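PDB 2PY5: DNA polymerase from Bacillus phage phi29, which copies the viral genome by protein-primed DNA synthesis with strand displacement and high processivity, and proofreads through a 3'-5' exonuclease activity. Local coordinates for residues F[62-67]-F[98-103]; F[92-97]-F[402-407]. The protein carries 2 engineered substitutions. One frame throughout, in Å; residues are numbered along the deposited sequence.

Interaction 1 of 2, residues F[62-67]-F[98-103]. Engineered in segment 62-67: Ala-66 (natural residue Asp). With nucleotides of chain A; nucleotides of chain B.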
ATOM      1  N   ASN F  62       7.925   2.267  10.832  1.00 30.45           N
ATOM      2  CA  ASN F  62       8.695   1.369   9.980  1.00 31.16           C
ATOM      3  C   ASN F  62       9.599   0.441  10.804  1.00 32.16           C
ATOM      4  O   ASN F  62      10.825   0.473  10.742  1.00 33.21           O
ATOM      5  CB  ASN F  62       9.466   2.122   8.900  1.00 31.87           C
ATOM      6  CG  ASN F  62      10.012   1.207   7.829  1.00 34.12           C
ATOM      7  OD1 ASN F  62       9.376   0.222   7.446  1.00 32.51           O
ATOM      8  ND2 ASN F  62      11.198   1.549   7.300  1.00 32.46           N
ATOM      9  N   LEU F  63       8.939  -0.414  11.578  1.00 30.58           N
ATOM     10  CA  LEU F  63       9.569  -1.394  12.427  1.00 31.48           C
ATOM     11  C   LEU F  63      10.614  -2.261  11.725  1.00 32.36           C
ATOM     12  O   LEU F  63      11.543  -2.728  12.371  1.00 31.15           O
ATOM     13  CB  LEU F  63       8.470  -2.260  13.079  1.00 31.89           C
ATOM     14  CG  LEU F  63       8.944  -3.313  14.075  1.00 33.52           C
ATOM     15  CD1 LEU F  63       9.580  -2.686  15.285  1.00 32.39           C
ATOM     16  CD2 LEU F  63       7.806  -4.267  14.450  1.00 32.32           C
ATOM     17  N   LYS F  64      10.453  -2.470  10.421  1.00 32.04           N
ATOM     18  CA  LYS F  64      11.415  -3.223   9.601  1.00 31.98           C
ATOM     19  C   LYS F  64      12.827  -2.644   9.736  1.00 34.26           C
ATOM     20  O   LYS F  64      13.813  -3.358   9.539  1.00 36.12           O
ATOM     21  CB  LYS F  64      10.968  -3.153   8.146  1.00 34.74           C
ATOM     22  CG  LYS F  64      11.719  -3.997   7.195  1.00 37.49           C
ATOM     23  CD  LYS F  64      10.965  -4.072   5.893  1.00 36.60           C
ATOM     24  CE  LYS F  64      11.697  -4.880   4.842  1.00 38.47           C
ATOM     25  NZ  LYS F  64      11.948  -6.291   5.261  1.00 39.03           N
ATOM     26  N   PHE F  65      12.909  -1.351  10.043  1.00 31.01           N
ATOM     27  CA  PHE F  65      14.203  -0.684  10.245  1.00 32.19           C
ATOM     28  C   PHE F  65      14.643  -0.788  11.711  1.00 30.62           C
ATOM     29  O   PHE F  65      15.582  -1.490  12.022  1.00 32.42           O
ATOM     30  CB  PHE F  65      14.140   0.771   9.771  1.00 32.04           C
ATOM     31  CG  PHE F  65      15.453   1.483   9.878  1.00 29.82           C
ATOM     32  CD1 PHE F  65      16.445   1.279   8.927  1.00 31.52           C
ATOM     33  CD2 PHE F  65      15.703   2.311  10.948  1.00 29.93           C
ATOM     34  CE1 PHE F  65      17.685   1.912   9.052  1.00 32.44           C
ATOM     35  CE2 PHE F  65      16.955   2.954  11.070  1.00 31.30           C
ATOM     36  CZ  PHE F  65      17.910   2.743  10.128  1.00 30.37           C
ATOM     37  N   ALA F  66      13.952  -0.103  12.624  1.00 32.12           N
ATOM     38  CA  ALA F  66      14.345  -0.123  14.042  1.00 31.41           C
ATOM     39  C   ALA F  66      14.415  -1.543  14.598  1.00 30.11           C
ATOM     40  O   ALA F  66      15.291  -1.863  15.392  1.00 31.11           O
ATOM     41  CB  ALA F  66      13.369   0.721  14.887  1.00 33.29           C
ATOM     42  N   GLY F  67      13.471  -2.388  14.187  1.00 29.67           N
ATOM     43  CA  GLY F  67      13.403  -3.774  14.609  1.00 31.35           C
ATOM     44  C   GLY F  67      14.679  -4.553  14.416  1.00 29.75           C
ATOM     45  O   GLY F  67      14.994  -5.424  15.224  1.00 30.68           O
ATOM     46  N   GLY F  98       8.377 -10.240   4.007  1.00 30.72           N
ATOM     47  CA  GLY F  98       9.263  -9.348   4.726  1.00 30.42           C
ATOM     48  C   GLY F  98       8.592  -8.143   5.353  1.00 32.03           C
ATOM     49  O   GLY F  98       9.278  -7.172   5.674  1.00 35.58           O
ATOM     50  N   GLN F  99       7.275  -8.216   5.562  1.00 31.29           N
ATOM     51  CA  GLN F  99       6.575  -7.170   6.311  1.00 33.77           C
ATOM     52  C   GLN F  99       6.649  -7.474   7.808  1.00 31.36           C
ATOM     53  O   GLN F  99       6.322  -8.577   8.226  1.00 31.25           O
ATOM     54  CB  GLN F  99       5.142  -7.047   5.833  1.00 35.91           C
ATOM     55  CG  GLN F  99       5.082  -6.705   4.346  1.00 41.45           C
ATOM     56  CD  GLN F  99       4.010  -5.729   3.981  1.00 47.24           C
ATOM     57  OE1 GLN F  99       3.260  -5.951   3.025  1.00 54.17           O
ATOM     58  NE2 GLN F  99       3.928  -4.630   4.720  1.00 52.03           N
ATOM     59  N   TRP F 100       7.060  -6.480   8.596  1.00 30.44           N
ATOM     60  CA  TRP F 100       7.237  -6.600  10.046  1.00 29.72           C
ATOM     61  C   TRP F 100       6.024  -6.044  10.762  1.00 31.23           C
ATOM     62  O   TRP F 100       5.617  -4.888  10.491  1.00 31.51           O
ATOM     63  CB  TRP F 100       8.490  -5.853  10.519  1.00 30.39           C
ATOM     64  CG  TRP F 100       9.772  -6.508  10.072  1.00 29.28           C
ATOM     65  CD1 TRP F 100      10.073  -6.963   8.813  1.00 32.27           C
ATOM     66  CD2 TRP F 100      10.914  -6.760  10.877  1.00 31.37           C
ATOM     67  NE1 TRP F 100      11.326  -7.512   8.801  1.00 32.60           N
ATOM     68  CE2 TRP F 100      11.872  -7.387  10.051  1.00 31.13           C
ATOM     69  CE3 TRP F 100      11.232  -6.523  12.220  1.00 33.48           C
ATOM     70  CZ2 TRP F 100      13.110  -7.784  10.538  1.00 34.23           C
ATOM     71  CZ3 TRP F 100      12.494  -6.923  12.701  1.00 33.08           C
ATOM     72  CH2 TRP F 100      13.400  -7.534  11.859  1.00 33.94           C
ATOM     73  N   TYR F 101       5.442  -6.864  11.641  1.00 30.34           N
ATOM     74  CA  TYR F 101       4.216  -6.481  12.396  1.00 29.82           C
ATOM     75  C   TYR F 101       4.434  -6.428  13.902  1.00 31.02           C
ATOM     76  O   TYR F 101       3.774  -5.647  14.581  1.00 32.55           O
ATOM     77  CB  TYR F 101       3.055  -7.441  12.135  1.00 30.32           C
ATOM     78  CG  TYR F 101       2.581  -7.448  10.713  1.00 29.95           C
ATOM     79  CD1 TYR F 101       3.190  -8.260   9.779  1.00 31.49           C
ATOM     80  CD2 TYR F 101       1.557  -6.631  10.299  1.00 27.91           C
ATOM     81  CE1 TYR F 101       2.779  -8.273   8.486  1.00 31.08           C
ATOM     82  CE2 TYR F 101       1.118  -6.619   8.989  1.00 28.65           C
ATOM     83  CZ  TYR F 101       1.743  -7.440   8.068  1.00 29.53           C
ATOM     84  OH  TYR F 101       1.315  -7.470   6.757  1.00 31.40           O
ATOM     85  N   MET F 102       5.320  -7.257  14.442  1.00 30.13           N
ATOM     86  CA  MET F 102       5.410  -7.423  15.898  1.00 30.18           C
ATOM     87  C   MET F 102       6.723  -8.053  16.305  1.00 30.56           C
ATOM     88  O   MET F 102       7.207  -8.981  15.657  1.00 30.31           O
ATOM     89  CB  MET F 102       4.241  -8.294  16.418  1.00 31.68           C
ATOM     90  CG  MET F 102       4.188  -8.416  17.955  1.00 34.64           C
ATOM     91  SD  MET F 102       3.059  -9.685  18.511  1.00 38.31           S
ATOM     92  CE  MET F 102       4.022 -11.133  18.110  1.00 42.63           C
ATOM     93  N   ILE F 103       7.260  -7.553  17.417  1.00 30.52           N
ATOM     94  CA  ILE F 103       8.280  -8.236  18.218  1.00 30.93           C
ATOM     95  C   ILE F 103       7.733  -8.272  19.646  1.00 31.27           C
ATOM     96  O   ILE F 103       7.445  -7.226  20.203  1.00 31.39           O
ATOM     97  CB  ILE F 103       9.615  -7.487  18.239  1.00 30.67           C
ATOM     98  CG1 ILE F 103      10.137  -7.223  16.829  1.00 30.81           C
ATOM     99  CG2 ILE F 103      10.667  -8.290  19.054  1.00 31.22           C
ATOM    100  CD1 ILE F 103      11.309  -6.218  16.782  1.00 32.15           C
TER
ATOM    101  P    DT A   6       9.547   7.439   7.084  1.00 23.67           P
ATOM    102  OP1  DT A   6       8.837   8.032   8.211  1.00 23.00           O
ATOM    103  OP2  DT A   6      10.084   8.268   6.000  1.00 24.62           O
ATOM    104  O5'  DT A   6      10.847   6.671   7.638  1.00 22.86           O
ATOM    105  C5'  DT A   6      10.800   5.975   8.872  1.00 22.53           C
ATOM    106  C4'  DT A   6      12.112   5.240   9.023  1.00 20.85           C
ATOM    107  O4'  DT A   6      12.278   4.270   7.975  1.00 21.97           O
ATOM    108  C3'  DT A   6      13.327   6.152   8.900  1.00 22.76           C
ATOM    109  O3'  DT A   6      13.610   6.810  10.134  1.00 24.27           O
ATOM    110  C2'  DT A   6      14.412   5.177   8.463  1.00 23.07           C
ATOM    111  C1'  DT A   6      13.657   4.088   7.710  1.00 24.15           C
ATOM    112  N1   DT A   6      13.817   4.141   6.227  1.00 22.32           N
ATOM    113  C2   DT A   6      14.057   2.965   5.562  1.00 22.89           C
ATOM    114  O2   DT A   6      14.148   1.884   6.110  1.00 25.49           O
ATOM    115  N3   DT A   6      14.196   3.109   4.203  1.00 24.56           N
ATOM    116  C4   DT A   6      14.100   4.280   3.470  1.00 24.66           C
ATOM    117  O4   DT A   6      14.233   4.285   2.249  1.00 27.77           O
ATOM    118  C5   DT A   6      13.815   5.470   4.231  1.00 25.44           C
ATOM    119  C7   DT A   6      13.689   6.792   3.552  1.00 27.29           C
ATOM    120  C6   DT A   6      13.689   5.347   5.567  1.00 23.78           C
TER
ATOM    121  P    DT B   5      13.782 -13.239   1.226  1.00 35.29           P
ATOM    122  OP1  DT B   5      13.758 -13.688  -0.191  1.00 35.67           O
ATOM    123  OP2  DT B   5      13.411 -14.174   2.313  1.00 35.38           O
ATOM    124  O5'  DT B   5      15.261 -12.735   1.578  1.00 33.84           O
ATOM    125  C5'  DT B   5      15.956 -11.869   0.699  1.00 34.47           C
ATOM    126  C4'  DT B   5      17.024 -11.099   1.452  1.00 34.28           C
ATOM    127  O4'  DT B   5      16.417 -10.122   2.331  1.00 32.92           O
ATOM    128  C3'  DT B   5      17.923 -11.931   2.356  1.00 37.41           C
ATOM    129  O3'  DT B   5      19.231 -11.384   2.325  1.00 42.93           O
ATOM    130  C2'  DT B   5      17.288 -11.795   3.738  1.00 33.31           C
ATOM    131  C1'  DT B   5      16.814 -10.355   3.675  1.00 30.62           C
ATOM    132  N1   DT B   5      15.608 -10.025   4.486  1.00 29.03           N
ATOM    133  C2   DT B   5      15.624  -8.918   5.309  1.00 29.42           C
ATOM    134  O2   DT B   5      16.574  -8.137   5.454  1.00 27.49           O
ATOM    135  N3   DT B   5      14.429  -8.726   5.967  1.00 28.56           N
ATOM    136  C4   DT B   5      13.284  -9.499   5.899  1.00 29.70           C
ATOM    137  O4   DT B   5      12.278  -9.197   6.535  1.00 27.01           O
ATOM    138  C5   DT B   5      13.338 -10.628   5.013  1.00 28.51           C
ATOM    139  C7   DT B   5      12.164 -11.536   4.850  1.00 27.43           C
ATOM    140  C6   DT B   5      14.488 -10.839   4.350  1.00 29.84           C
TER
ATOM    141  P    DT A   7      14.407   8.204  10.115  1.00 27.71           P
ATOM    142  OP1  DT A   7      14.129   8.867  11.399  1.00 28.12           O
ATOM    143  OP2  DT A   7      14.238   8.946   8.849  1.00 28.50           O
ATOM    144  O5'  DT A   7      15.908   7.656  10.079  1.00 26.32           O
ATOM    145  C5'  DT A   7      16.401   6.786  11.086  1.00 24.66           C
ATOM    146  C4'  DT A   7      17.855   6.482  10.771  1.00 22.33           C
ATOM    147  O4'  DT A   7      17.943   5.875   9.466  1.00 23.57           O
ATOM    148  C3'  DT A   7      18.791   7.689  10.691  1.00 24.05           C
ATOM    149  O3'  DT A   7      19.301   8.081  11.972  1.00 23.43           O
ATOM    150  C2'  DT A   7      19.906   7.124   9.823  1.00 22.42           C
ATOM    151  C1'  DT A   7      19.166   6.228   8.847  1.00 25.68           C
ATOM    152  N1   DT A   7      18.881   6.868   7.512  1.00 26.19           N
ATOM    153  C2   DT A   7      19.868   6.807   6.560  1.00 27.26           C
ATOM    154  O2   DT A   7      20.947   6.274   6.748  1.00 28.07           O
ATOM    155  N3   DT A   7      19.555   7.391   5.364  1.00 28.35           N
ATOM    156  C4   DT A   7      18.371   8.017   5.031  1.00 29.84           C
ATOM    157  O4   DT A   7      18.197   8.515   3.913  1.00 31.28           O
ATOM    158  C5   DT A   7      17.373   8.050   6.071  1.00 28.58           C
ATOM    159  C7   DT A   7      16.048   8.702   5.814  1.00 29.10           C
ATOM    160  C6   DT A   7      17.661   7.480   7.254  1.00 27.41           C
TER

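Interaction 2 of 2, residues F[92-97]-F[402-407]. With nucleotides of chain C; nucleotides of chain B.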
ATOM      1  N   THR F  92       8.058 -13.123  16.964  1.00 30.37           N
ATOM      2  CA  THR F  92       7.882 -12.117  15.930  1.00 29.59           C
ATOM      3  C   THR F  92       6.703 -12.468  15.029  1.00 28.79           C
ATOM      4  O   THR F  92       6.318 -13.619  14.930  1.00 29.84           O
ATOM      5  CB  THR F  92       9.132 -11.974  15.028  1.00 29.72           C
ATOM      6  OG1 THR F  92       9.482 -13.248  14.497  1.00 30.67           O
ATOM      7  CG2 THR F  92      10.314 -11.466  15.815  1.00 29.62           C
ATOM      8  N   ILE F  93       6.151 -11.436  14.386  1.00 29.16           N
ATOM      9  CA  ILE F  93       5.307 -11.592  13.199  1.00 27.34           C
ATOM     10  C   ILE F  93       5.997 -10.846  12.076  1.00 28.77           C
ATOM     11  O   ILE F  93       5.931  -9.635  12.001  1.00 30.09           O
ATOM     12  CB  ILE F  93       3.868 -11.053  13.386  1.00 28.87           C
ATOM     13  CG1 ILE F  93       3.201 -11.746  14.556  1.00 30.84           C
ATOM     14  CG2 ILE F  93       3.094 -11.226  12.098  1.00 31.02           C
ATOM     15  CD1 ILE F  93       1.846 -11.132  14.916  1.00 32.59           C
ATOM     16  N   ILE F  94       6.728 -11.603  11.254  1.00 29.81           N
ATOM     17  CA  ILE F  94       7.391 -11.119  10.036  1.00 30.99           C
ATOM     18  C   ILE F  94       6.886 -12.019   8.909  1.00 29.94           C
ATOM     19  O   ILE F  94       7.032 -13.256   8.968  1.00 30.07           O
ATOM     20  CB  ILE F  94       8.940 -11.203  10.111  1.00 30.74           C
ATOM     21  CG1 ILE F  94       9.485 -10.316  11.225  1.00 31.39           C
ATOM     22  CG2 ILE F  94       9.547 -10.795   8.746  1.00 31.82           C
ATOM     23  CD1 ILE F  94      10.919 -10.688  11.659  1.00 33.19           C
ATOM     24  N   SER F  95       6.249 -11.416   7.909  1.00 30.12           N
ATOM     25  CA  SER F  95       5.605 -12.189   6.846  1.00 27.91           C
ATOM     26  C   SER F  95       6.625 -12.786   5.896  1.00 28.46           C
ATOM     27  O   SER F  95       7.790 -12.369   5.898  1.00 28.75           O
ATOM     28  CB  SER F  95       4.608 -11.353   6.048  1.00 30.79           C
ATOM     29  OG  SER F  95       5.246 -10.411   5.201  1.00 33.74           O
ATOM     30  N   ARG F  96       6.171 -13.755   5.113  1.00 30.39           N
ATOM     31  CA  ARG F  96       6.986 -14.358   4.055  1.00 30.65           C
ATOM     32  C   ARG F  96       7.644 -13.293   3.195  1.00 32.18           C
ATOM     33  O   ARG F  96       8.812 -13.431   2.776  1.00 33.97           O
ATOM     34  CB  ARG F  96       6.122 -15.259   3.149  1.00 32.92           C
ATOM     35  CG  ARG F  96       6.909 -16.041   2.113  1.00 36.93           C
ATOM     36  CD  ARG F  96       5.983 -16.708   1.133  1.00 36.95           C
ATOM     37  NE  ARG F  96       5.201 -17.771   1.759  1.00 37.49           N
ATOM     38  CZ  ARG F  96       5.505 -19.073   1.753  1.00 36.29           C
ATOM     39  NH1 ARG F  96       6.604 -19.535   1.152  1.00 37.12           N
ATOM     40  NH2 ARG F  96       4.692 -19.935   2.356  1.00 35.83           N
ATOM     41  N   MET F  97       6.887 -12.246   2.907  1.00 31.29           N
ATOM     42  CA  MET F  97       7.339 -11.184   2.003  1.00 34.00           C
ATOM     43  C   MET F  97       8.126 -10.081   2.706  1.00 34.02           C
ATOM     44  O   MET F  97       8.517  -9.093   2.073  1.00 38.81           O
ATOM     45  CB  MET F  97       6.143 -10.622   1.250  1.00 39.60           C
ATOM     46  CG  MET F  97       5.338 -11.713   0.516  1.00 42.91           C
ATOM     47  SD  MET F  97       6.106 -12.382  -0.967  1.00 52.30           S
ATOM     48  CE  MET F  97       7.325 -13.527  -0.347  1.00 48.26           C
ATOM     49  N   LYS F 402       8.613 -15.586   8.526  1.00 30.46           N
ATOM     50  CA  LYS F 402      10.070 -15.615   8.463  1.00 31.44           C
ATOM     51  C   LYS F 402      10.617 -15.419   9.889  1.00 31.46           C
ATOM     52  O   LYS F 402      10.104 -14.588  10.677  1.00 32.41           O
ATOM     53  CB  LYS F 402      10.586 -14.495   7.529  1.00 32.30           C
ATOM     54  CG  LYS F 402      10.361 -14.716   6.016  1.00 36.37           C
ATOM     55  CD  LYS F 402      11.447 -15.590   5.408  1.00 37.21           C
ATOM     56  CE  LYS F 402      11.084 -16.115   4.025  1.00 38.59           C
ATOM     57  NZ  LYS F 402      10.987 -15.054   2.965  1.00 40.96           N
ATOM     58  N   VAL F 403      11.606 -16.229  10.225  1.00 30.05           N
ATOM     59  CA  VAL F 403      12.182 -16.277  11.558  1.00 29.18           C
ATOM     60  C   VAL F 403      13.576 -15.675  11.517  1.00 30.44           C
ATOM     61  O   VAL F 403      14.422 -16.120  10.743  1.00 31.10           O
ATOM     62  CB  VAL F 403      12.273 -17.730  12.059  1.00 33.05           C
ATOM     63  CG1 VAL F 403      12.958 -17.814  13.416  1.00 34.23           C
ATOM     64  CG2 VAL F 403      10.871 -18.355  12.096  1.00 34.41           C
ATOM     65  N   PRO F 404      13.833 -14.661  12.353  1.00 28.44           N
ATOM     66  CA  PRO F 404      15.179 -14.089  12.368  1.00 30.21           C
ATOM     67  C   PRO F 404      16.192 -14.964  13.068  1.00 31.32           C
ATOM     68  O   PRO F 404      15.838 -15.729  13.968  1.00 32.71           O
ATOM     69  CB  PRO F 404      14.996 -12.810  13.154  1.00 30.30           C
ATOM     70  CG  PRO F 404      13.859 -13.101  14.055  1.00 30.49           C
ATOM     71  CD  PRO F 404      12.950 -14.001  13.328  1.00 29.41           C
ATOM     72  N   TYR F 405      17.451 -14.839  12.655  1.00 31.57           N
ATOM     73  CA  TYR F 405      18.569 -15.488  13.347  1.00 32.11           C
ATOM     74  C   TYR F 405      19.845 -14.721  13.060  1.00 33.11           C
ATOM     75  O   TYR F 405      19.899 -13.937  12.117  1.00 31.29           O
ATOM     76  CB  TYR F 405      18.701 -16.947  12.916  1.00 33.44           C
ATOM     77  CG  TYR F 405      19.124 -17.143  11.490  1.00 34.65           C
ATOM     78  CD1 TYR F 405      20.449 -17.364  11.160  1.00 33.96           C
ATOM     79  CD2 TYR F 405      18.193 -17.122  10.473  1.00 34.89           C
ATOM     80  CE1 TYR F 405      20.832 -17.551   9.831  1.00 33.23           C
ATOM     81  CE2 TYR F 405      18.560 -17.309   9.158  1.00 35.64           C
ATOM     82  CZ  TYR F 405      19.870 -17.514   8.840  1.00 34.68           C
ATOM     83  OH  TYR F 405      20.209 -17.697   7.518  1.00 38.01           O
ATOM     84  N   LEU F 406      20.861 -14.912  13.896  1.00 34.75           N
ATOM     85  CA  LEU F 406      22.151 -14.262  13.666  1.00 34.74           C
ATOM     86  C   LEU F 406      23.023 -15.162  12.811  1.00 35.04           C
ATOM     87  O   LEU F 406      23.297 -16.308  13.170  1.00 37.33           O
ATOM     88  CB  LEU F 406      22.873 -13.933  14.977  1.00 36.69           C
ATOM     89  CG  LEU F 406      22.563 -12.647  15.736  1.00 36.52           C
ATOM     90  CD1 LEU F 406      23.711 -12.396  16.726  1.00 38.31           C
ATOM     91  CD2 LEU F 406      22.335 -11.406  14.851  1.00 39.08           C
ATOM     92  N   LYS F 407      23.446 -14.633  11.672  1.00 34.80           N
ATOM     93  CA  LYS F 407      24.374 -15.324  10.778  1.00 36.85           C
ATOM     94  C   LYS F 407      25.780 -15.359  11.402  1.00 37.88           C
ATOM     95  O   LYS F 407      26.043 -14.683  12.402  1.00 33.94           O
ATOM     96  CB  LYS F 407      24.393 -14.624   9.408  1.00 36.93           C
ATOM     97  CG  LYS F 407      23.043 -14.584   8.716  1.00 36.82           C
ATOM     98  CD  LYS F 407      23.095 -14.036   7.281  1.00 38.80           C
ATOM     99  CE  LYS F 407      23.478 -12.564   7.220  1.00 40.43           C
ATOM    100  NZ  LYS F 407      23.409 -12.036   5.818  1.00 42.22           N
TER
ATOM    101  P    DT C   6      -1.377 -12.870  -2.770  1.00 42.46           P
ATOM    102  OP1  DT C   6      -2.261 -13.635  -3.666  1.00 41.20           O
ATOM    103  OP2  DT C   6      -1.086 -13.306  -1.375  1.00 40.56           O
ATOM    104  O5'  DT C   6       0.050 -12.684  -3.480  1.00 47.24           O
ATOM    105  C5'  DT C   6       0.154 -12.420  -4.865  1.00 52.68           C
ATOM    106  C4'  DT C   6       1.621 -12.406  -5.241  1.00 56.76           C
ATOM    107  O4'  DT C   6       2.198 -11.200  -4.678  1.00 59.13           O
ATOM    108  C3'  DT C   6       2.441 -13.584  -4.699  1.00 58.97           C
ATOM    109  O3'  DT C   6       3.371 -14.087  -5.674  1.00 60.81           O
ATOM    110  C2'  DT C   6       3.151 -12.993  -3.487  1.00 59.88           C
ATOM    111  C1'  DT C   6       3.332 -11.536  -3.905  1.00 61.52           C
ATOM    112  N1   DT C   6       3.467 -10.535  -2.775  1.00 62.36           N
ATOM    113  C2   DT C   6       4.464  -9.580  -2.859  1.00 63.31           C
ATOM    114  O2   DT C   6       5.240  -9.509  -3.802  1.00 63.25           O
ATOM    115  N3   DT C   6       4.513  -8.707  -1.792  1.00 63.09           N
ATOM    116  C4   DT C   6       3.695  -8.691  -0.674  1.00 62.80           C
ATOM    117  O4   DT C   6       3.834  -7.862   0.223  1.00 63.29           O
ATOM    118  C5   DT C   6       2.672  -9.715  -0.649  1.00 63.19           C
ATOM    119  C7   DT C   6       1.718  -9.812   0.506  1.00 63.09           C
ATOM    120  C6   DT C   6       2.607 -10.573  -1.683  1.00 62.58           C
TER
ATOM    121  P    DC B   4      15.347  -8.422  -1.475  1.00 46.64           P
ATOM    122  OP1  DC B   4      16.414  -8.384  -0.452  1.00 46.90           O
ATOM    123  OP2  DC B   4      15.587  -9.052  -2.802  1.00 47.96           O
ATOM    124  O5'  DC B   4      14.058  -9.127  -0.859  1.00 44.32           O
ATOM    125  C5'  DC B   4      13.642  -8.913   0.477  1.00 40.89           C
ATOM    126  C4'  DC B   4      12.356  -9.681   0.691  1.00 37.60           C
ATOM    127  O4'  DC B   4      11.315  -9.097  -0.131  1.00 37.38           O
ATOM    128  C3'  DC B   4      12.403 -11.151   0.292  1.00 36.45           C
ATOM    129  O3'  DC B   4      12.902 -11.914   1.388  1.00 34.48           O
ATOM    130  C2'  DC B   4      10.941 -11.442  -0.036  1.00 36.65           C
ATOM    131  C1'  DC B   4      10.432 -10.112  -0.579  1.00 38.87           C
ATOM    132  N1   DC B   4      10.322 -10.037  -2.083  1.00 40.22           N
ATOM    133  C2   DC B   4       9.126 -10.416  -2.707  1.00 40.59           C
ATOM    134  O2   DC B   4       8.178 -10.814  -2.017  1.00 41.96           O
ATOM    135  N3   DC B   4       9.026 -10.334  -4.056  1.00 41.45           N
ATOM    136  C4   DC B   4      10.059  -9.903  -4.783  1.00 41.84           C
ATOM    137  N4   DC B   4       9.903  -9.848  -6.109  1.00 42.07           N
ATOM    138  C5   DC B   4      11.293  -9.510  -4.179  1.00 42.83           C
ATOM    139  C6   DC B   4      11.377  -9.589  -2.844  1.00 42.10           C
ATOM    140  P    DT B   5      13.782 -13.239   1.226  1.00 35.29           P
ATOM    141  OP1  DT B   5      13.758 -13.688  -0.191  1.00 35.67           O
ATOM    142  OP2  DT B   5      13.411 -14.174   2.313  1.00 35.38           O
ATOM    143  O5'  DT B   5      15.261 -12.735   1.578  1.00 33.84           O
ATOM    144  C5'  DT B   5      15.956 -11.869   0.699  1.00 34.47           C
ATOM    145  C4'  DT B   5      17.024 -11.099   1.452  1.00 34.28           C
ATOM    146  O4'  DT B   5      16.417 -10.122   2.331  1.00 32.92           O
ATOM    147  C3'  DT B   5      17.923 -11.931   2.356  1.00 37.41           C
ATOM    148  O3'  DT B   5      19.231 -11.384   2.325  1.00 42.93           O
ATOM    149  C2'  DT B   5      17.288 -11.795   3.738  1.00 33.31           C
ATOM    150  C1'  DT B   5      16.814 -10.355   3.675  1.00 30.62           C
ATOM    151  N1   DT B   5      15.608 -10.025   4.486  1.00 29.03           N
ATOM    152  C2   DT B   5      15.624  -8.918   5.309  1.00 29.42           C
ATOM    153  O2   DT B   5      16.574  -8.137   5.454  1.00 27.49           O
ATOM    154  N3   DT B   5      14.429  -8.726   5.967  1.00 28.56           N
ATOM    155  C4   DT B   5      13.284  -9.499   5.899  1.00 29.70           C
ATOM    156  O4   DT B   5      12.278  -9.197   6.535  1.00 27.01           O
ATOM    157  C5   DT B   5      13.338 -10.628   5.013  1.00 28.51           C
ATOM    158  C7   DT B   5      12.164 -11.536   4.850  1.00 27.43           C
ATOM    159  C6   DT B   5      14.488 -10.839   4.350  1.00 29.84           C
TER
HETATM  160  O   HOH W   1       8.074 -14.051  12.298  1.00 18.98           O

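Interaction 1 of 2, residues F[62-67]-F[98-103]
The indole of Trp-100 lays one face against the backbone of Lys-64, in the 3'-5' exonuclease domain, whose mixed sheet with flanking helices is the RNase H-like fold of B-family proofreading nucleases. Lys-64 CA lies 3.9 Å from the centroid of the five-membered ring and 18° off its normal, which identifies a CH-pi contact over the face. The Lys-64 side chain then crosses the indole at about a right angle, CG reaching Trp-100 CD1 at 3.8 Å. Its last torsion bends the chain (chi4 60°), placing NZ 2.8 Å from Gly-98 O, in the carbonyl plane and on a lone pair.

Helix 63-76 thus packs on the start of strand 100-110. Leu-63 adds its CD2 methyl, 3.9 Å from Met-102 N, while Gly-67 packs its backbone on the indole, C lying 3.7 Å from Trp-100 CZ3.

The start of helix 63-76 and Asn-62 just before it also meet single-stranded DNA. Asn-62 ND2 donates to O4' of DT6 of chain A, and Phe-65 meets the same sugar over one ring face; Asn-62 stabilises the frayed primer terminus for proofreading, Phe-65 is essential for exonucleolysis, and neighbouring Ala-66 is an engineered replacement of an essential Asp. A second strand reaches the indole edge: Trp-100 NE1 donates to O4 of DT5 of chain B over 3.0 Å at 164°, with Lys-64 NZ 3.2 Å from that oxygen.

Interaction 2 of 2, residues F[92-97]-F[402-407]
Lys-402 binds the 92-97 segment at both ends of its length. Its backbone N donates to Ile-94 O over 2.9 Å at an N-H...O angle of 164°, and its ammonium NZ donates to Arg-96 O over 2.7 Å, in the carbonyl plane and on a lone pair. Between these two bonds the lysine chain runs along the 95-96 backbone, with CG 3.5 Å from Ser-95 O, and bends at chi2 (-83°) and again at chi4. The same NZ donates to OP2 of DT5 of chain B at 2.7 Å, so a backbone carbonyl and a DNA phosphate share one ammonium group, and the phosphate would be expected to favour its charged form.

One water bridges the two strands. It accepts from Ile-94 N (3.0 Å), donates to Lys-402 O (2.7 Å), gives a weak bond to Thr-92 O and lies 2.7 Å from Thr-92 OG1, a hydroxyl that is also hydrogen-bonded to Trp-81 NE1. Thr-92 points this OG1 at Pro-404 CD, tip to tip, and apolar contact is thin: Ile-94 CD1 stands 4.2 Å from Pro-404 CD. Of the outlying polar groups, the Arg-96 guanidinium pairs with Asp-398 and Ser-95 OG accepts from Gln-99 N.

The strand directions differ by 118°, and a single direct backbone bond joins them, which speaks against a continuous sheet. This is a docking of the two-stranded TPR2 hairpin on the exonuclease domain, consistent with the tunnel for the downstream template strand that exonuclease domain and TPR2 help to form in phi29 polymerase.

Interactions 1 and 2, with centres about 10 Å apart, are joined through neighbouring strands 89-94 and 100-110. Ile-93 is the link between them: in two probable hydrogen bonds its O lies 2.8 Å from Tyr-101 N and its N 3.0 Å from Met-102 O, and because Tyr-101 and Met-102 both face it, the pairing is a classic beta bulge. Ile-94 CG2 also packs 3.7 Å from Trp-100 NE1. One nucleotide, DT5 of chain B, touches both contacts, its base chiefly at interaction 1 and its phosphate at interaction 2. The proofreading residues lie beyond this, on the chain A side of interaction 1; the side chains of Ile-94 and Asn-62 are about 11 Å apart.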